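Long-range contacts in leucine aminopeptidase 2, chloroplastic (Streptomyces sp. BC16019, PDB 5LHJ), which belongs to the M17 metalloaminopeptidases, acts in the maturation of bottromycin and probably removes unsubstituted N-terminal amino acids from peptides: residues 240-245 with 306-311; 253-258 with 364-369. All coordinates share one frame; numbering follows the deposited sequence.

Contact 1: residues 240-245 with 306-311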
# COMPACT_ATOMS: atom_id res chain seq x y z
N TYR A 240 15.01 19.84 29.61
CA TYR A 240 16.39 19.86 29.14
C TYR A 240 17.29 19.70 30.34
O TYR A 240 17.13 20.44 31.33
CB TYR A 240 16.69 21.16 28.40
CG TYR A 240 18.11 21.27 27.94
CD1 TYR A 240 18.60 20.45 26.93
CD2 TYR A 240 18.97 22.21 28.51
CE1 TYR A 240 19.92 20.54 26.51
CE2 TYR A 240 20.28 22.32 28.09
CZ TYR A 240 20.76 21.49 27.09
OH TYR A 240 22.07 21.62 26.68
N VAL A 241 18.23 18.76 30.25
CA VAL A 241 19.12 18.44 31.38
C VAL A 241 20.58 18.58 30.95
O VAL A 241 20.98 18.09 29.88
CB VAL A 241 18.86 17.02 31.94
CG1 VAL A 241 19.71 16.77 33.20
CG2 VAL A 241 17.39 16.85 32.28
N GLU A 242 21.38 19.23 31.79
CA GLU A 242 22.83 19.27 31.61
C GLU A 242 23.48 18.59 32.80
O GLU A 242 23.14 18.86 33.96
CB GLU A 242 23.35 20.70 31.38
CG GLU A 242 23.11 21.14 29.94
CD GLU A 242 23.54 22.56 29.60
OE1 GLU A 242 23.78 23.37 30.53
OE2 GLU A 242 23.61 22.88 28.40
N LEU A 243 24.41 17.69 32.50
CA LEU A 243 24.97 16.74 33.46
C LEU A 243 26.47 16.83 33.26
O LEU A 243 26.94 16.52 32.17
CB LEU A 243 24.42 15.34 33.14
CG LEU A 243 24.78 14.13 33.99
CD1 LEU A 243 24.20 14.29 35.38
CD2 LEU A 243 24.25 12.84 33.38
N THR A 244 27.23 17.27 34.27
CA THR A 244 28.66 17.52 34.11
C THR A 244 29.58 16.71 35.05
O THR A 244 29.40 16.74 36.28
CB THR A 244 28.97 19.02 34.27
OG1 THR A 244 28.12 19.77 33.40
CG2 THR A 244 30.42 19.33 33.93
N TYR A 245 30.56 16.03 34.46
CA TYR A 245 31.65 15.39 35.19
C TYR A 245 32.87 16.31 35.16
O TYR A 245 33.40 16.62 34.09
CB TYR A 245 32.00 14.05 34.56
CG TYR A 245 33.24 13.38 35.13
CD1 TYR A 245 33.26 12.88 36.44
CD2 TYR A 245 34.39 13.24 34.35
CE1 TYR A 245 34.40 12.27 36.95
CE2 TYR A 245 35.53 12.62 34.85
CZ TYR A 245 35.53 12.13 36.15
OH TYR A 245 36.67 11.52 36.64
N ARG A 306 37.15 16.65 31.54
CA ARG A 306 35.87 17.26 31.85
C ARG A 306 34.88 16.86 30.76
O ARG A 306 35.18 16.98 29.58
CB ARG A 306 36.02 18.77 31.86
CG ARG A 306 34.80 19.52 32.36
CD ARG A 306 35.14 21.00 32.44
NE ARG A 306 34.06 21.78 33.04
CZ ARG A 306 34.04 23.12 33.11
NH1 ARG A 306 35.03 23.86 32.60
NH2 ARG A 306 33.00 23.73 33.68
N VAL A 307 33.71 16.37 31.16
CA VAL A 307 32.69 15.93 30.20
C VAL A 307 31.33 16.51 30.60
O VAL A 307 30.89 16.35 31.73
CB VAL A 307 32.60 14.39 30.10
CG1 VAL A 307 31.68 13.98 28.95
CG2 VAL A 307 33.98 13.79 29.90
N ARG A 308 30.68 17.16 29.64
CA ARG A 308 29.35 17.72 29.83
C ARG A 308 28.34 16.99 28.94
O ARG A 308 28.52 16.95 27.73
CB ARG A 308 29.38 19.20 29.49
CG ARG A 308 28.02 19.86 29.27
CD ARG A 308 27.20 20.13 30.52
NE ARG A 308 27.83 21.14 31.38
CZ ARG A 308 27.87 22.45 31.15
NH1 ARG A 308 27.32 22.98 30.05
NH2 ARG A 308 28.48 23.25 32.03
N GLY A 309 27.26 16.50 29.54
CA GLY A 309 26.11 15.94 28.82
C GLY A 309 25.02 16.98 28.62
O GLY A 309 24.75 17.78 29.53
N HIS A 310 24.40 16.96 27.44
CA HIS A 310 23.35 17.90 27.05
C HIS A 310 22.20 17.04 26.53
O HIS A 310 22.36 16.33 25.53
CB HIS A 310 23.83 18.83 25.93
CG HIS A 310 25.14 19.51 26.20
ND1 HIS A 310 25.23 20.80 26.69
CD2 HIS A 310 26.42 19.11 25.99
CE1 HIS A 310 26.50 21.15 26.79
NE2 HIS A 310 27.24 20.15 26.37
N LEU A 311 21.06 17.08 27.22
CA LEU A 311 20.00 16.07 27.06
C LEU A 311 18.60 16.69 26.88
O LEU A 311 17.90 16.95 27.86
CB LEU A 311 20.01 15.10 28.25
CG LEU A 311 21.37 14.41 28.48
CD1 LEU A 311 21.59 14.04 29.92
CD2 LEU A 311 21.53 13.22 27.55

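Contact 2: residues 253-258 with 364-369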
# COMPACT_ATOMS: atom_id res chain seq x y z
N ALA A 253 42.30 20.25 31.04
CA ALA A 253 42.86 20.70 29.73
C ALA A 253 42.09 20.28 28.45
O ALA A 253 42.28 20.90 27.40
CB ALA A 253 44.34 20.35 29.60
N LEU A 254 41.26 19.23 28.52
CA LEU A 254 40.33 18.91 27.44
C LEU A 254 38.91 18.82 28.02
O LEU A 254 38.70 18.18 29.05
CB LEU A 254 40.72 17.59 26.77
CG LEU A 254 39.97 17.15 25.51
CD1 LEU A 254 40.24 18.08 24.33
CD2 LEU A 254 40.36 15.72 25.13
N THR A 255 37.95 19.48 27.36
CA THR A 255 36.54 19.45 27.75
C THR A 255 35.71 18.92 26.59
O THR A 255 35.77 19.48 25.50
CB THR A 255 36.05 20.85 28.14
OG1 THR A 255 36.76 21.28 29.32
CG2 THR A 255 34.54 20.84 28.46
N VAL A 256 34.95 17.85 26.85
CA VAL A 256 34.16 17.18 25.81
C VAL A 256 32.67 17.37 26.11
O VAL A 256 32.22 17.16 27.24
CB VAL A 256 34.50 15.67 25.75
CG1 VAL A 256 33.63 14.93 24.72
CG2 VAL A 256 35.98 15.47 25.42
N GLY A 257 31.91 17.78 25.08
CA GLY A 257 30.46 17.87 25.14
C GLY A 257 29.82 16.67 24.48
O GLY A 257 30.20 16.33 23.37
N LEU A 258 28.88 16.01 25.17
CA LEU A 258 28.10 14.90 24.62
C LEU A 258 26.65 15.34 24.54
O LEU A 258 26.09 15.85 25.52
CB LEU A 258 28.18 13.65 25.50
CG LEU A 258 29.57 13.08 25.80
CD1 LEU A 258 29.47 11.86 26.70
CD2 LEU A 258 30.30 12.73 24.50
N ARG A 364 34.85 26.45 27.39
CA ARG A 364 34.34 26.10 26.06
C ARG A 364 34.74 24.68 25.71
O ARG A 364 35.88 24.28 25.93
CB ARG A 364 34.91 27.04 24.98
CG ARG A 364 34.05 27.03 23.74
CD ARG A 364 34.76 27.44 22.45
NE ARG A 364 33.74 27.55 21.40
CZ ARG A 364 33.95 27.94 20.14
NH1 ARG A 364 35.17 28.25 19.71
NH2 ARG A 364 32.92 28.01 19.31
N SER A 365 33.80 23.91 25.14
CA SER A 365 34.09 22.52 24.76
C SER A 365 35.05 22.40 23.59
O SER A 365 34.89 23.07 22.58
CB SER A 365 32.81 21.76 24.47
OG SER A 365 32.20 21.45 25.70
N ASP A 366 36.07 21.56 23.75
CA ASP A 366 37.07 21.35 22.73
C ASP A 366 36.53 20.45 21.62
O ASP A 366 37.07 20.48 20.52
CB ASP A 366 38.32 20.68 23.33
CG ASP A 366 39.04 21.57 24.32
OD1 ASP A 366 39.71 22.53 23.88
OD2 ASP A 366 38.96 21.29 25.54
N LEU A 367 35.51 19.65 21.93
CA LEU A 367 34.96 18.65 21.01
C LEU A 367 33.50 18.40 21.39
O LEU A 367 33.18 18.39 22.57
CB LEU A 367 35.76 17.33 21.13
CG LEU A 367 35.06 16.02 20.74
CD1 LEU A 367 34.91 15.94 19.23
CD2 LEU A 367 35.77 14.79 21.25
N VAL A 368 32.64 18.19 20.40
CA VAL A 368 31.24 17.81 20.66
C VAL A 368 30.89 16.52 19.93
O VAL A 368 31.14 16.41 18.74
CB VAL A 368 30.26 18.93 20.23
CG1 VAL A 368 28.81 18.51 20.44
CG2 VAL A 368 30.57 20.20 21.02
N VAL A 369 30.32 15.56 20.65
CA VAL A 369 29.87 14.29 20.05
C VAL A 369 28.38 14.15 20.32
O VAL A 369 27.96 14.22 21.46
CB VAL A 369 30.62 13.08 20.62
CG1 VAL A 369 30.06 11.76 20.05
CG2 VAL A 369 32.11 13.19 20.34
O HOH W 1 39.77 22.67 27.84
O HOH W 2 37.37 24.38 28.41

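Contact 1: residues 240-245 with 306-311
Val241, Leu243 and Tyr245 form hydrogen-bonded pairs with Leu311, Gly309 and Val307, and the two antiparallel strands lie 4.5 Å apart at their closest, with 167° between their directions. The pairing is part of the mixed sheet in the catalytic domain of this M17 aminopeptidase. Six backbone hydrogen bonds link the strands. Between these positions along the strand, Glu242 and Thr244 form non-hydrogen-bonded pairs with His310 and Arg308.

The face carrying these four residues is polar. Glu242 CG sits beside its own backbone N, and the chain beyond is extended. His310 ND1 donates to Glu242 OE2 over 3.1 Å, from above the carboxylate plane. Tyr240 OH gives the same OE2 a hydrogen bond of 2.6 Å, from the opposite face and on the anti side. The imidazole and carboxylate planes are 83° apart. The side chains of Tyr240 and His310 lie side by side and point the same way. Arg356 of helix 345-358 adds a salt bridge to OE2, which would probably favour an ionised carboxylate.

Glu242 OE1 faces Arg308 NH1 at 3.6 Å. It lies well out of the guanidinium plane, so this salt bridge is one of charge alone. Arg308 is bent at chi2 and chi3 (66°), and the second bend places NE near Thr244. NE donates to Thr244 OG1 at the guanidinium edge; the modelled distance is very short and its exact value is doubtful. Arg308 CD lies 3.9 Å above one face of the His310 ring, offset toward the rim.

The other face of the sheet is mainly apolar and is covered by helices 193-207 and 286-301. There Leu311 CB comes to 4.3 Å from Val241 CB, and Leu311 CD1 to 4.5 Å from Leu243 CB.

Contact 2: residues 253-258 with 364-369
Asp366 meets Leu254 and Thr255 just before strands 255-258 and 367-369 pair in parallel. Its CB lies 3.4 Å from Leu254 CD1, and the two side chains pass each other at a slant. CG, turned beside the backbone N of Asp366 (chi1 -66°), also touches Leu254 CD1. At the tip, OD2 accepts a hydrogen bond of 2.8 Å from Thr255 N, using its anti lone pair. OD2 also accepts from a water, which gives a second, weak bond to Ala253 O. The backbone completes the grip, with Asp366 N donating to Thr255 O over 2.7 Å. Both backbone polar atoms of Thr255 are thus bound by one residue. An alanine in place of Asp366 would probably leave Thr255 N without its carboxylate partner and the water without its stronger anchor, though the CB contact with Leu254 would stay.

Further along, Gly257 N bonds to Leu367 O with an almost straight N-H (176°). Val369 N then bonds to Gly257 O at 2.8 Å. Val256 and Leu367 lie side by side on one face, with CG1 and CD2 4.1 Å apart. Leu258 and Val369 follow on the same face, where Leu258 CD2 reaches Val369 CB at 3.9 Å. Leu493 and Leu496 of helix 486-498 cover Leu254, Val256 and Leu367. Such neighbouring parallel strands under a helix are characteristic of the alpha/beta core of the M17 catalytic domain.

Overall arrangement
Contacts 1 and 2 lie in one mixed sheet of the catalytic domain, with centres 11 Å apart. Across the sheet the strands run 239-245, 306-316, 255-263, 367-372. Strands 306-316 and 255-263 are the inner pair and join the contacts, with probable hydrogen bonds from Leu258 N to Arg308 O and from His310 N to Leu258 O. Along the chain the segments alternate: 240-245, 253-258, 306-311, 364-369. Helix 286-301 comes between the parallel strands 255-263 and 306-316 in the chain, as in a beta-alpha-beta crossover. The side chains of Leu311 and Leu258 are about 8 and 11 Å from that of Lys261, a manganese ligand of this enzyme, so both contacts lie near the metal site, although this chain carries no metal in the model.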